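Local coordinates for protein O-methyltransferase (Saccharopolyspora spinosa, PDB 4CE0) that probably transfers a methyl group from S-adenosylmethionine to the rhamnose 4'-hydroxyl of a spinosyn precursor, with the help of a magnesium ion, at residues His65-Val70 against Arg94-Ala99. Residues are numbered along the deposited sequence; the frame is centred on the assembly and turned at random.
Sequences HCVEAV and RAVLQA
Val-67 and Val-96 meet tip to tip between two neighbouring helices, a compact example of how two helices on one face of a sheet can touch chiefly through one pair of branched side chains. The contact is apolar. CG1 of Val-67 lies 3.5 Å from CG1 of Val-96, somewhat closer than methyl groups usually come, and the same Val-67 methyl stands 3.8 Å from Val-96 CB, so that it bears on the branch point of its partner as well as on its end. Both valines place CG1 anti to the backbone N (chi1 170° for Val-67 and -177° for Val-96), and in each it is this branch that is turned across the gap. The CA atoms of Val-67 and Val-96 are 7.4 Å apart, and the joint surface is small, 127 Å² in all.

A looser contact comes from the aliphatic part of Glu-68, whose CG approaches CG1 of Val-96 at 4.3 Å. The carboxylate takes its hydrogen bond one turn back on its own helix, OE2 accepting from Gln-64 NE2, while the side chain also packs on Leu-9 of helix 6-16. That helix closes over this side of the pair, with Leu-9 reaching Ala-99 too. Toward the sheet, Val-67 and Leu-97 both rest on Phe-79 of strand 78-82, which joins the two helices from beneath.

Helix 56-73 leads into strand 78-82, and helix 88-100 follows it on the way to strand 107-111. Their packing lies away from the active site, the side chain of Val-67 being about 13 Å from the bound S-adenosylhomocysteine, and belongs to the helical layer on one face of the Rossmann-like alpha/beta fold of class I methyltransferases.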
# COMPACT_ATOMS: atom_id res chain seq x y z
N HIS A 65 4.14 17.54 1.67
CA HIS A 65 4.00 18.89 2.28
C HIS A 65 3.89 19.93 1.19
O HIS A 65 2.98 20.77 1.20
CB HIS A 65 5.23 19.21 3.16
CG HIS A 65 5.25 20.62 3.68
ND1 HIS A 65 5.81 21.67 2.97
CD2 HIS A 65 4.78 21.15 4.83
CE1 HIS A 65 5.68 22.78 3.67
NE2 HIS A 65 5.07 22.50 4.80
N CYS A 66 4.79 19.86 0.20
CA CYS A 66 4.77 20.83 -0.91
C CYS A 66 3.51 20.74 -1.79
O CYS A 66 2.90 21.75 -2.14
CB CYS A 66 6.03 20.67 -1.78
SG CYS A 66 7.59 21.07 -0.91
N VAL A 67 3.15 19.54 -2.20
CA VAL A 67 2.00 19.35 -3.05
C VAL A 67 0.76 19.82 -2.27
O VAL A 67 -0.09 20.50 -2.85
CB VAL A 67 1.84 17.85 -3.45
CG1 VAL A 67 0.47 17.59 -4.16
CG2 VAL A 67 3.04 17.40 -4.29
N GLU A 68 0.67 19.47 -0.98
CA GLU A 68 -0.52 19.83 -0.19
C GLU A 68 -0.65 21.34 -0.01
O GLU A 68 -1.77 21.87 0.01
CB GLU A 68 -0.54 19.13 1.19
CG GLU A 68 -1.04 17.66 1.09
CD GLU A 68 -1.05 16.91 2.40
OE1 GLU A 68 -0.84 17.54 3.44
OE2 GLU A 68 -1.28 15.67 2.38
N ALA A 69 0.49 22.02 0.08
CA ALA A 69 0.52 23.47 0.32
C ALA A 69 0.06 24.19 -0.92
O ALA A 69 -0.73 25.15 -0.87
CB ALA A 69 1.93 23.92 0.71
N VAL A 70 0.55 23.72 -2.06
CA VAL A 70 0.15 24.26 -3.36
C VAL A 70 -1.35 24.11 -3.60
O VAL A 70 -2.00 25.01 -4.16
CB VAL A 70 0.93 23.53 -4.46
CG1 VAL A 70 0.13 23.34 -5.70
CG2 VAL A 70 2.28 24.26 -4.75
N ARG A 94 0.88 11.98 -8.17
CA ARG A 94 -0.42 11.67 -8.80
C ARG A 94 -1.38 11.17 -7.73
O ARG A 94 -2.59 11.44 -7.76
CB ARG A 94 -0.26 10.64 -9.90
CG ARG A 94 -1.60 10.09 -10.50
CD ARG A 94 -2.42 11.11 -11.25
NE ARG A 94 -3.78 10.65 -11.57
CZ ARG A 94 -4.86 10.91 -10.83
NH1 ARG A 94 -4.77 11.59 -9.68
NH2 ARG A 94 -6.05 10.47 -11.21
N ALA A 95 -0.84 10.46 -6.75
CA ALA A 95 -1.71 9.90 -5.69
C ALA A 95 -2.21 11.00 -4.76
O ALA A 95 -3.34 10.94 -4.27
CB ALA A 95 -1.00 8.83 -4.93
N VAL A 96 -1.40 12.03 -4.52
CA VAL A 96 -1.88 13.12 -3.69
C VAL A 96 -3.08 13.82 -4.36
O VAL A 96 -4.12 14.05 -3.71
CB VAL A 96 -0.79 14.12 -3.36
CG1 VAL A 96 -1.35 15.19 -2.44
CG2 VAL A 96 0.41 13.43 -2.69
N LEU A 97 -2.95 14.16 -5.65
CA LEU A 97 -4.08 14.68 -6.43
C LEU A 97 -5.32 13.79 -6.31
O LEU A 97 -6.44 14.29 -6.15
CB LEU A 97 -3.72 14.80 -7.92
CG LEU A 97 -2.57 15.73 -8.28
CD1 LEU A 97 -2.38 15.75 -9.80
CD2 LEU A 97 -2.83 17.12 -7.74
N GLN A 98 -5.14 12.49 -6.46
CA GLN A 98 -6.22 11.54 -6.25
C GLN A 98 -6.78 11.67 -4.83
O GLN A 98 -7.98 11.62 -4.66
CB GLN A 98 -5.71 10.10 -6.46
CG GLN A 98 -6.79 9.03 -6.36
CD GLN A 98 -7.82 9.16 -7.46
OE1 GLN A 98 -9.02 9.01 -7.22
NE2 GLN A 98 -7.36 9.46 -8.67
N ALA A 99 -5.92 11.81 -3.82
CA ALA A 99 -6.43 11.84 -2.43
C ALA A 99 -7.26 13.09 -2.22
O ALA A 99 -8.19 13.11 -1.41
CB ALA A 99 -5.31 11.82 -1.43